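Local coordinates for FdxN element excision controlling factor protein (Anabaena variabilis, PDB 2OKF), which is thought to control excision of the fdxN element in recombination of nitrogen-fixation genes, and probably binds nucleic acid, at residues A[61-66]-A[70-75]; A[103-108]-A[125-130]; A[9-14]-A[131-136]. All coordinates share one frame; numbering follows the deposited sequence.

Contact 1. Residues A[61-66]-A[70-75]; sequences KSFLKQ and ISEFHT. With EDO (1,2-ethanediol), chain G.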
loop_
_atom_site.group_PDB
_atom_site.type_symbol
_atom_site.label_atom_id
_atom_site.label_comp_id
_atom_site.label_asym_id
_atom_site.label_seq_id
_atom_site.Cartn_x
_atom_site.Cartn_y
_atom_site.Cartn_z
ATOM N N LYS A 61 -2.754 -2.094 -13.373
ATOM C CA LYS A 61 -2.793 -3.410 -12.720
ATOM C C LYS A 61 -3.640 -4.386 -13.536
ATOM O O LYS A 61 -4.639 -4.002 -14.211
ATOM C CB LYS A 61 -3.315 -3.310 -11.285
ATOM C CG LYS A 61 -2.417 -2.461 -10.405
ATOM C CD LYS A 61 -1.091 -3.134 -10.213
ATOM C CE LYS A 61 -0.094 -2.254 -9.515
ATOM N NZ LYS A 61 1.094 -3.014 -9.125
ATOM N N SER A 62 -3.216 -5.634 -13.534
ATOM C CA SER A 62 -3.918 -6.687 -14.285
ATOM C C SER A 62 -4.629 -7.682 -13.367
ATOM O O SER A 62 -5.532 -8.378 -13.813
ATOM C CB SER A 62 -2.914 -7.429 -15.130
ATOM O OG SER A 62 -1.879 -7.911 -14.294
ATOM N N PHE A 63 -4.226 -7.726 -12.091
ATOM C CA PHE A 63 -4.845 -8.612 -11.119
ATOM C C PHE A 63 -4.954 -10.032 -11.649
ATOM O O PHE A 63 -6.039 -10.609 -11.745
ATOM C CB PHE A 63 -6.199 -8.054 -10.638
ATOM C CG PHE A 63 -6.054 -6.944 -9.635
ATOM C CD1 PHE A 63 -5.956 -7.232 -8.285
ATOM C CD2 PHE A 63 -5.983 -5.630 -10.038
ATOM C CE1 PHE A 63 -5.795 -6.224 -7.365
ATOM C CE2 PHE A 63 -5.810 -4.614 -9.107
ATOM C CZ PHE A 63 -5.721 -4.925 -7.772
ATOM N N LEU A 64 -3.796 -10.576 -11.996
ATOM C CA LEU A 64 -3.729 -11.928 -12.515
ATOM C C LEU A 64 -3.942 -12.945 -11.408
ATOM O O LEU A 64 -3.509 -12.776 -10.258
ATOM C CB LEU A 64 -2.393 -12.189 -13.212
ATOM C CG LEU A 64 -2.122 -11.370 -14.481
ATOM C CD1 LEU A 64 -0.758 -11.763 -15.028
ATOM C CD2 LEU A 64 -3.189 -11.559 -15.537
ATOM N N LYS A 65 -4.616 -14.018 -11.787
ATOM C CA LYS A 65 -4.919 -15.131 -10.883
ATOM C C LYS A 65 -3.691 -15.815 -10.279
ATOM O O LYS A 65 -3.831 -16.645 -9.376
ATOM C CB LYS A 65 -5.751 -16.176 -11.624
ATOM C CG LYS A 65 -7.122 -15.667 -12.067
ATOM N N GLN A 66 -2.498 -15.477 -10.762
ATOM C CA GLN A 66 -1.266 -16.099 -10.270
ATOM C C GLN A 66 -1.040 -15.866 -8.760
ATOM O O GLN A 66 -0.473 -16.716 -8.071
ATOM C CB GLN A 66 -0.067 -15.597 -11.081
ATOM N N ILE A 70 -5.954 -10.157 -3.025
ATOM C CA ILE A 70 -5.652 -9.332 -1.847
ATOM C C ILE A 70 -4.146 -8.964 -1.801
ATOM O O ILE A 70 -3.796 -7.829 -1.514
ATOM C CB ILE A 70 -6.188 -9.914 -0.513
ATOM C CG1 ILE A 70 -5.969 -8.939 0.647
ATOM C CG2 ILE A 70 -5.533 -11.219 -0.179
ATOM C CD1 ILE A 70 -6.701 -7.594 0.515
ATOM N N SER A 71 -3.253 -9.902 -2.091
ATOM C CA SER A 71 -1.828 -9.567 -2.085
ATOM C C SER A 71 -1.512 -8.520 -3.158
ATOM O O SER A 71 -0.734 -7.571 -2.922
ATOM C CB SER A 71 -0.958 -10.802 -2.318
ATOM O OG SER A 71 -1.182 -11.340 -3.566
ATOM N N GLU A 72 -2.116 -8.683 -4.334
ATOM C CA GLU A 72 -1.928 -7.741 -5.436
ATOM C C GLU A 72 -2.465 -6.395 -5.024
ATOM O O GLU A 72 -1.876 -5.348 -5.341
ATOM C CB GLU A 72 -2.659 -8.253 -6.677
ATOM C CG GLU A 72 -2.068 -9.508 -7.192
ATOM C CD GLU A 72 -2.953 -10.322 -8.150
ATOM O OE1 GLU A 72 -4.174 -10.087 -8.271
ATOM O OE2 GLU A 72 -2.382 -11.223 -8.791
ATOM N N PHE A 73 -3.587 -6.400 -4.316
ATOM C CA PHE A 73 -4.216 -5.183 -3.849
ATOM C C PHE A 73 -3.361 -4.456 -2.831
ATOM O O PHE A 73 -3.255 -3.240 -2.915
ATOM C CB PHE A 73 -5.650 -5.440 -3.348
ATOM C CG PHE A 73 -6.397 -4.195 -2.935
ATOM C CD1 PHE A 73 -6.495 -3.112 -3.789
ATOM C CD2 PHE A 73 -7.022 -4.109 -1.683
ATOM C CE1 PHE A 73 -7.171 -1.936 -3.369
ATOM C CE2 PHE A 73 -7.759 -2.996 -1.334
ATOM C CZ PHE A 73 -7.819 -1.921 -2.162
ATOM N N HIS A 74 -2.768 -5.165 -1.874
ATOM C CA HIS A 74 -1.888 -4.483 -0.921
ATOM C C HIS A 74 -0.829 -3.632 -1.661
ATOM O O HIS A 74 -0.600 -2.469 -1.371
ATOM C CB HIS A 74 -1.111 -5.447 -0.022
ATOM C CG HIS A 74 -1.945 -6.235 0.918
ATOM N ND1 HIS A 74 -2.950 -5.666 1.679
ATOM C CD2 HIS A 74 -1.860 -7.536 1.292
ATOM C CE1 HIS A 74 -3.454 -6.610 2.468
ATOM N NE2 HIS A 74 -2.798 -7.743 2.273
ATOM N N THR A 75 -0.125 -4.268 -2.587
ATOM C CA THR A 75 0.935 -3.564 -3.306
ATOM C C THR A 75 0.369 -2.437 -4.167
ATOM O O THR A 75 0.880 -1.308 -4.179
ATOM C CB THR A 75 1.750 -4.534 -4.125
ATOM O OG1 THR A 75 2.362 -5.482 -3.244
ATOM C CG2 THR A 75 2.832 -3.800 -4.908
HETATM C C1 EDO G . 3.768 -4.419 -11.346
HETATM O O1 EDO G . 3.899 -3.158 -10.675
HETATM C C2 EDO G . 2.349 -4.551 -11.885
HETATM O O2 EDO G . 1.779 -5.768 -11.412
HETATM O O HOH W 1 0.096 -5.175 -7.357
HETATM O O HOH W 2 -6.291 -11.797 -8.731
#

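Contact 2. Residues A[103-108]-A[125-130]; sequences TTYKTF and MLVYDV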
loop_
_atom_site.group_PDB
_atom_site.type_symbol
_atom_site.label_atom_id
_atom_site.label_comp_id
_atom_site.label_asym_id
_atom_site.label_seq_id
_atom_site.Cartn_x
_atom_site.Cartn_y
_atom_site.Cartn_z
ATOM N N THR A 103 -13.303 -7.215 -15.321
ATOM C CA THR A 103 -13.566 -8.489 -14.620
ATOM C C THR A 103 -13.213 -8.369 -13.138
ATOM O O THR A 103 -13.986 -8.808 -12.284
ATOM C CB THR A 103 -12.848 -9.680 -15.246
ATOM O OG1 THR A 103 -11.437 -9.484 -15.273
ATOM C CG2 THR A 103 -13.390 -9.935 -16.662
ATOM N N THR A 104 -12.069 -7.762 -12.851
ATOM C CA THR A 104 -11.638 -7.540 -11.476
ATOM C C THR A 104 -12.574 -6.586 -10.751
ATOM O O THR A 104 -12.952 -6.802 -9.570
ATOM C CB THR A 104 -10.245 -6.928 -11.492
ATOM O OG1 THR A 104 -9.399 -7.712 -12.355
ATOM C CG2 THR A 104 -9.650 -6.863 -10.080
ATOM N N TYR A 105 -12.942 -5.513 -11.449
ATOM C CA TYR A 105 -13.859 -4.526 -10.927
ATOM C C TYR A 105 -15.199 -5.157 -10.494
ATOM O O TYR A 105 -15.742 -4.825 -9.460
ATOM C CB TYR A 105 -14.106 -3.403 -11.964
ATOM C CG TYR A 105 -15.052 -2.343 -11.444
ATOM C CD1 TYR A 105 -14.676 -1.497 -10.400
ATOM C CD2 TYR A 105 -16.299 -2.193 -11.996
ATOM C CE1 TYR A 105 -15.557 -0.545 -9.905
ATOM C CE2 TYR A 105 -17.187 -1.244 -11.525
ATOM C CZ TYR A 105 -16.802 -0.408 -10.489
ATOM O OH TYR A 105 -17.710 0.529 -10.040
ATOM N N LYS A 106 -15.726 -6.041 -11.325
ATOM C CA LYS A 106 -17.030 -6.677 -11.090
ATOM C C LYS A 106 -17.002 -7.769 -10.044
ATOM O O LYS A 106 -18.062 -8.169 -9.578
ATOM C CB LYS A 106 -17.600 -7.233 -12.395
ATOM C CG LYS A 106 -17.955 -6.156 -13.404
ATOM C CD LYS A 106 -18.412 -6.727 -14.743
ATOM C CE LYS A 106 -19.794 -7.281 -14.703
ATOM N NZ LYS A 106 -20.156 -7.576 -16.106
ATOM N N THR A 107 -15.810 -8.256 -9.703
ATOM C CA THR A 107 -15.665 -9.336 -8.747
ATOM C C THR A 107 -15.003 -8.842 -7.460
ATOM O O THR A 107 -15.710 -8.454 -6.509
ATOM C CB THR A 107 -14.951 -10.531 -9.384
ATOM O OG1 THR A 107 -13.652 -10.177 -9.881
ATOM C CG2 THR A 107 -15.770 -11.044 -10.531
ATOM N N PHE A 108 -13.673 -8.805 -7.437
ATOM C CA PHE A 108 -12.940 -8.401 -6.253
ATOM C C PHE A 108 -13.405 -7.061 -5.726
ATOM O O PHE A 108 -13.611 -6.888 -4.525
ATOM C CB PHE A 108 -11.448 -8.358 -6.567
ATOM C CG PHE A 108 -10.586 -7.980 -5.386
ATOM C CD1 PHE A 108 -10.400 -8.872 -4.372
ATOM C CD2 PHE A 108 -9.990 -6.733 -5.288
ATOM C CE1 PHE A 108 -9.613 -8.518 -3.261
ATOM C CE2 PHE A 108 -9.223 -6.392 -4.192
ATOM C CZ PHE A 108 -9.019 -7.311 -3.195
HETATM N N MSE A 125 -10.351 5.332 -9.964
HETATM C CA MSE A 125 -10.138 4.172 -10.803
HETATM C C MSE A 125 -10.465 4.424 -12.272
HETATM O O MSE A 125 -11.387 5.191 -12.597
HETATM C CB MSE A 125 -10.985 2.982 -10.270
HETATM C CG MSE A 125 -10.608 2.548 -8.839
HETATM SE SE MSE A 125 -11.689 0.956 -8.400
HETATM C CE MSE A 125 -13.204 1.805 -8.036
ATOM N N LEU A 126 -9.728 3.730 -13.119
ATOM C CA LEU A 126 -9.978 3.673 -14.563
ATOM C C LEU A 126 -10.298 2.197 -14.792
ATOM O O LEU A 126 -9.422 1.344 -14.709
ATOM C CB LEU A 126 -8.765 4.107 -15.377
ATOM C CG LEU A 126 -8.827 4.168 -16.892
ATOM C CD1 LEU A 126 -7.457 4.617 -17.449
ATOM C CD2 LEU A 126 -9.208 2.888 -17.529
ATOM N N VAL A 127 -11.574 1.891 -15.071
ATOM C CA VAL A 127 -11.984 0.506 -15.299
ATOM C C VAL A 127 -11.971 0.288 -16.802
ATOM O O VAL A 127 -12.634 1.015 -17.565
ATOM C CB VAL A 127 -13.388 0.239 -14.760
ATOM C CG1 VAL A 127 -13.751 -1.186 -14.912
ATOM C CG2 VAL A 127 -13.463 0.605 -13.254
ATOM N N TYR A 128 -11.171 -0.677 -17.205
ATOM C CA TYR A 128 -10.969 -0.971 -18.640
ATOM C C TYR A 128 -11.323 -2.398 -18.970
ATOM O O TYR A 128 -11.170 -3.277 -18.173
ATOM C CB TYR A 128 -9.543 -0.659 -19.088
ATOM C CG TYR A 128 -8.444 -1.490 -18.495
ATOM C CD1 TYR A 128 -7.936 -1.248 -17.215
ATOM C CD2 TYR A 128 -7.862 -2.529 -19.215
ATOM C CE1 TYR A 128 -6.950 -1.998 -16.713
ATOM C CE2 TYR A 128 -6.886 -3.306 -18.706
ATOM C CZ TYR A 128 -6.395 -3.041 -17.444
ATOM O OH TYR A 128 -5.369 -3.812 -16.924
ATOM N N ASP A 129 -11.877 -2.582 -20.157
ATOM C CA ASP A 129 -12.226 -3.879 -20.685
ATOM C C ASP A 129 -11.009 -4.393 -21.434
ATOM O O ASP A 129 -10.540 -3.796 -22.403
ATOM C CB ASP A 129 -13.423 -3.755 -21.605
ATOM C CG ASP A 129 -13.899 -5.082 -22.087
ATOM O OD1 ASP A 129 -13.181 -5.737 -22.876
ATOM O OD2 ASP A 129 -14.998 -5.481 -21.654
ATOM N N VAL A 130 -10.481 -5.514 -20.985
ATOM C CA VAL A 130 -9.234 -6.025 -21.550
ATOM C C VAL A 130 -9.350 -6.537 -22.987
ATOM O O VAL A 130 -8.533 -6.190 -23.868
ATOM C CB VAL A 130 -8.661 -7.145 -20.631
ATOM C CG1 VAL A 130 -7.492 -7.847 -21.297
ATOM C CG2 VAL A 130 -8.278 -6.574 -19.260
#

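Contact 3. Residues A[9-14]-A[131-136]; sequences HEVVKT and EQEVIF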
loop_
_atom_site.group_PDB
_atom_site.type_symbol
_atom_site.label_atom_id
_atom_site.label_comp_id
_atom_site.label_asym_id
_atom_site.label_seq_id
_atom_site.Cartn_x
_atom_site.Cartn_y
_atom_site.Cartn_z
ATOM N N HIS A 9 -0.274 -3.067 -20.007
ATOM C CA HIS A 9 0.150 -1.695 -20.157
ATOM C C HIS A 9 -0.258 -1.168 -21.546
ATOM O O HIS A 9 -0.788 -0.052 -21.693
ATOM C CB HIS A 9 1.654 -1.659 -19.979
ATOM C CG HIS A 9 2.217 -0.291 -19.980
ATOM N ND1 HIS A 9 2.475 0.403 -18.816
ATOM C CD2 HIS A 9 2.603 0.507 -20.998
ATOM C CE1 HIS A 9 2.975 1.587 -19.128
ATOM N NE2 HIS A 9 3.062 1.675 -20.443
ATOM N N GLU A 10 -0.009 -1.965 -22.585
ATOM C CA GLU A 10 -0.366 -1.593 -23.934
ATOM C C GLU A 10 -1.883 -1.523 -24.102
ATOM O O GLU A 10 -2.381 -0.631 -24.782
ATOM C CB GLU A 10 0.268 -2.531 -24.963
ATOM C CG GLU A 10 1.781 -2.316 -25.095
ATOM C CD GLU A 10 2.127 -0.845 -25.380
ATOM O OE1 GLU A 10 1.577 -0.272 -26.358
ATOM O OE2 GLU A 10 2.927 -0.256 -24.604
ATOM N N VAL A 11 -2.611 -2.444 -23.476
ATOM C CA VAL A 11 -4.077 -2.412 -23.528
ATOM C C VAL A 11 -4.602 -1.084 -22.989
ATOM O O VAL A 11 -5.472 -0.474 -23.579
ATOM C CB VAL A 11 -4.705 -3.553 -22.705
ATOM C CG1 VAL A 11 -6.185 -3.335 -22.478
ATOM C CG2 VAL A 11 -4.463 -4.887 -23.405
ATOM N N VAL A 12 -4.092 -0.654 -21.834
ATOM C CA VAL A 12 -4.567 0.601 -21.250
ATOM C C VAL A 12 -4.204 1.790 -22.130
ATOM O O VAL A 12 -4.993 2.720 -22.300
ATOM C CB VAL A 12 -4.062 0.767 -19.781
ATOM C CG1 VAL A 12 -4.480 2.125 -19.250
ATOM C CG2 VAL A 12 -4.609 -0.351 -18.929
ATOM N N LYS A 13 -3.010 1.784 -22.702
ATOM C CA LYS A 13 -2.620 2.850 -23.612
ATOM C C LYS A 13 -3.566 2.909 -24.789
ATOM O O LYS A 13 -3.976 3.976 -25.218
ATOM C CB LYS A 13 -1.166 2.677 -24.070
ATOM C CG LYS A 13 -0.178 2.980 -23.006
ATOM C CD LYS A 13 1.261 2.591 -23.348
ATOM C CE LYS A 13 1.850 3.400 -24.462
ATOM N NZ LYS A 13 3.354 3.131 -24.529
ATOM N N THR A 14 -3.893 1.738 -25.343
ATOM C CA THR A 14 -4.816 1.635 -26.462
ATOM C C THR A 14 -6.183 2.183 -26.083
ATOM O O THR A 14 -6.750 3.003 -26.830
ATOM C CB THR A 14 -4.895 0.198 -26.957
ATOM O OG1 THR A 14 -3.620 -0.111 -27.556
ATOM C CG2 THR A 14 -6.007 -0.008 -27.993
ATOM N N GLU A 131 -10.361 -7.362 -23.253
ATOM C CA GLU A 131 -10.511 -7.977 -24.570
ATOM C C GLU A 131 -10.779 -6.930 -25.650
ATOM O O GLU A 131 -10.238 -7.007 -26.749
ATOM C CB GLU A 131 -11.628 -9.020 -24.541
ATOM C CG GLU A 131 -11.823 -9.740 -25.860
ATOM C CD GLU A 131 -12.855 -10.880 -25.796
ATOM O OE1 GLU A 131 -13.615 -10.968 -24.802
ATOM O OE2 GLU A 131 -12.905 -11.682 -26.764
ATOM N N GLN A 132 -11.625 -5.959 -25.348
ATOM C CA GLN A 132 -11.961 -4.945 -26.340
ATOM C C GLN A 132 -11.052 -3.735 -26.324
ATOM O O GLN A 132 -11.077 -2.925 -27.244
ATOM C CB GLN A 132 -13.407 -4.508 -26.156
ATOM C CG GLN A 132 -14.398 -5.605 -26.401
ATOM C CD GLN A 132 -14.173 -6.296 -27.702
ATOM O OE1 GLN A 132 -13.899 -5.647 -28.738
ATOM N NE2 GLN A 132 -14.307 -7.620 -27.692
ATOM N N GLU A 133 -10.252 -3.619 -25.266
ATOM C CA GLU A 133 -9.286 -2.537 -25.087
ATOM C C GLU A 133 -9.950 -1.175 -25.119
ATOM O O GLU A 133 -9.585 -0.314 -25.909
ATOM C CB GLU A 133 -8.174 -2.618 -26.128
ATOM C CG GLU A 133 -7.604 -4.035 -26.299
ATOM C CD GLU A 133 -6.288 -4.066 -27.032
ATOM O OE1 GLU A 133 -5.432 -3.206 -26.777
ATOM O OE2 GLU A 133 -6.087 -4.995 -27.844
ATOM N N VAL A 134 -10.923 -1.001 -24.229
ATOM C CA VAL A 134 -11.664 0.260 -24.120
ATOM C C VAL A 134 -11.787 0.661 -22.649
ATOM O O VAL A 134 -11.752 -0.201 -21.747
ATOM C CB VAL A 134 -13.085 0.138 -24.731
ATOM C CG1 VAL A 134 -13.008 -0.121 -26.228
ATOM C CG2 VAL A 134 -13.931 -0.923 -24.022
ATOM N N ILE A 135 -12.000 1.947 -22.445
ATOM C CA ILE A 135 -12.303 2.478 -21.110
ATOM C C ILE A 135 -13.816 2.349 -20.897
ATOM O O ILE A 135 -14.643 2.859 -21.674
ATOM C CB ILE A 135 -11.906 3.958 -20.985
ATOM C CG1 ILE A 135 -10.379 4.115 -21.203
ATOM C CG2 ILE A 135 -12.349 4.493 -19.648
ATOM C CD1 ILE A 135 -9.847 5.475 -20.979
ATOM N N PHE A 136 -14.161 1.592 -19.883
ATOM C CA PHE A 136 -15.547 1.413 -19.468
ATOM C C PHE A 136 -16.045 2.514 -18.547
ATOM O O PHE A 136 -17.136 3.041 -18.740
ATOM C CB PHE A 136 -15.735 0.054 -18.784
ATOM C CG PHE A 136 -17.070 -0.102 -18.112
ATOM C CD1 PHE A 136 -18.240 -0.020 -18.822
ATOM C CD2 PHE A 136 -17.139 -0.245 -16.733
ATOM C CE1 PHE A 136 -19.468 -0.173 -18.196
ATOM C CE2 PHE A 136 -18.348 -0.360 -16.111
ATOM C CZ PHE A 136 -19.506 -0.319 -16.823
HETATM O O HOH W 3 -2.808 -2.929 -27.187
#

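Contact 1. Residues A[61-66]-A[70-75]
E72 pushes its carboxylate oxygen OE2 to within 2.4 Å of the backbone oxygen of L64, an exceptionally short approach for two oxygens. The glutamate leaves the first turn of helix 69-90 with CG anti to its carbonyl carbon (chi1 -66°) and runs on extended, which carries the acid group across to the loop. Its other oxygen, OE1, lies 3.3 Å from F63 CA and 3.4 Å from F63 CD1. The two side chains run alongside each other, pointing opposite ways, with ring and carboxylate planes 78° apart. F63 has left-handed helical backbone angles, and its ring reaches toward the helix, with CE1 4.1 Å from F73 CB; F73 itself packs edge-to-face with F109. A water appears to donate to E72 OE1 at 2.8 Å, though it has more acceptors in reach than protons. A second water bridges the segments, accepting from K61 NZ (3.0 Å) and donating to E72 O (2.8 Å). K61 follows strand 54-60, where the signature lysine of the PDDEXK clan would be expected; its NZ also bonds Q79 OE1 and an ethanediol, probably from the crystallisation liquor. The helix side bearing H74 and T75 meets the second subunit. Two oxygens as close as E72 OE2 and L64 O would probably repel unless the acid carried a proton, but the distance is too short to settle this.

Contact 2. Residues A[103-108]-A[125-130]
Y105 lays one ring face over V127: methyl CG2 sits 3.9 Å from the ring centroid and 18° off the ring normal, a CH-pi contact displaced toward the CG-CD1 side of the ring. The other methyl, CG1, reaches back to Y105 CB at 3.7 Å, so both branches press on the same side of Y105, CG1 at its base and CG2 over the ring. With Y105 CG anti to the backbone N (chi1 -179°), the ring swings from the helix toward the sheet and crosses the valine at about a right angle. This pairing lies in a beta-alpha-beta connection: strand 94-101 passes through helices 102-106 and 112-120 into its parallel neighbour, strand 125-129, and the Y105 side chain reaches from the short first helix to the sheet. M125, a selenomethionine, comes to the ring from another side. In one of its two conformers, CE stands at the ring edge, near its plane, 3.8 Å from Y105 CE1, and SE makes an oblique Met-aromatic contact 5.5 Å from the centroid. I139 of strand 134-139 touches Y105, M125 and V127. Two residues on from Y105, T107 OG1 donates to T103 O at 2.8 Å.

Contact 3. Residues A[9-14]-A[131-136]
A G1 beta bulge at E133 and V134, opposite D129, closes the hairpin between strands 125-129 and 134-139 and sends the E133 side chain across to V11 and T14 of helix 6-18. E133 has left-handed backbone angles. Its CG is anti to the carbonyl carbon (chi1 -46°), and the chain then extends over the helix surface, in one of its two conformers. Carboxylate oxygen OE1 comes 3.5 Å from both CB and CG2 of T14, and the E133 CB lies 3.9 Å from that same methyl. V11 crosses the glutamate at about a right angle: its CG1 packs 4.1 Å from E133 CG, while CG2 is 3.9 Å from OE1. Without a direct polar bond between the segments, a water joins them, donating to E133 OE1 (2.7 Å) and to T14 OG1 (3.0 Å). An alanine in place of V11 would probably open a gap beneath the E133 stem and beside Y128, leaving the glutamate freer to turn. K18 NZ hydrogen-bonds E133 O, adding a second link from helix to turn. Two successive residues, the first left-handed, set against one residue of the partner strand are typical of a G1 bulge.

Overall arrangement
Strand 125-129 of the mixed sheet carries contact 2 and touches both others. Contact 3 opens first and closes last; contacts 1 and 2 follow one another within that span. Contact 2 is about 12 Å from contact 1 and 11 Å from contact 3, centre to centre, while contacts 1 and 3 are 18 Å apart and do not touch. Y128 links them: its hydroxyl bonds K61 O, and its ring packs on V12. V127 O and F136 N are probably hydrogen-bonded across the neighbouring strands, F63 meets T104, and F73 of helix 69-90 meets F108. Helices 6-18 and 102-106 thus pack on the sheet, the loop before helix 69-90 is tied to it, and that helix faces the second subunit.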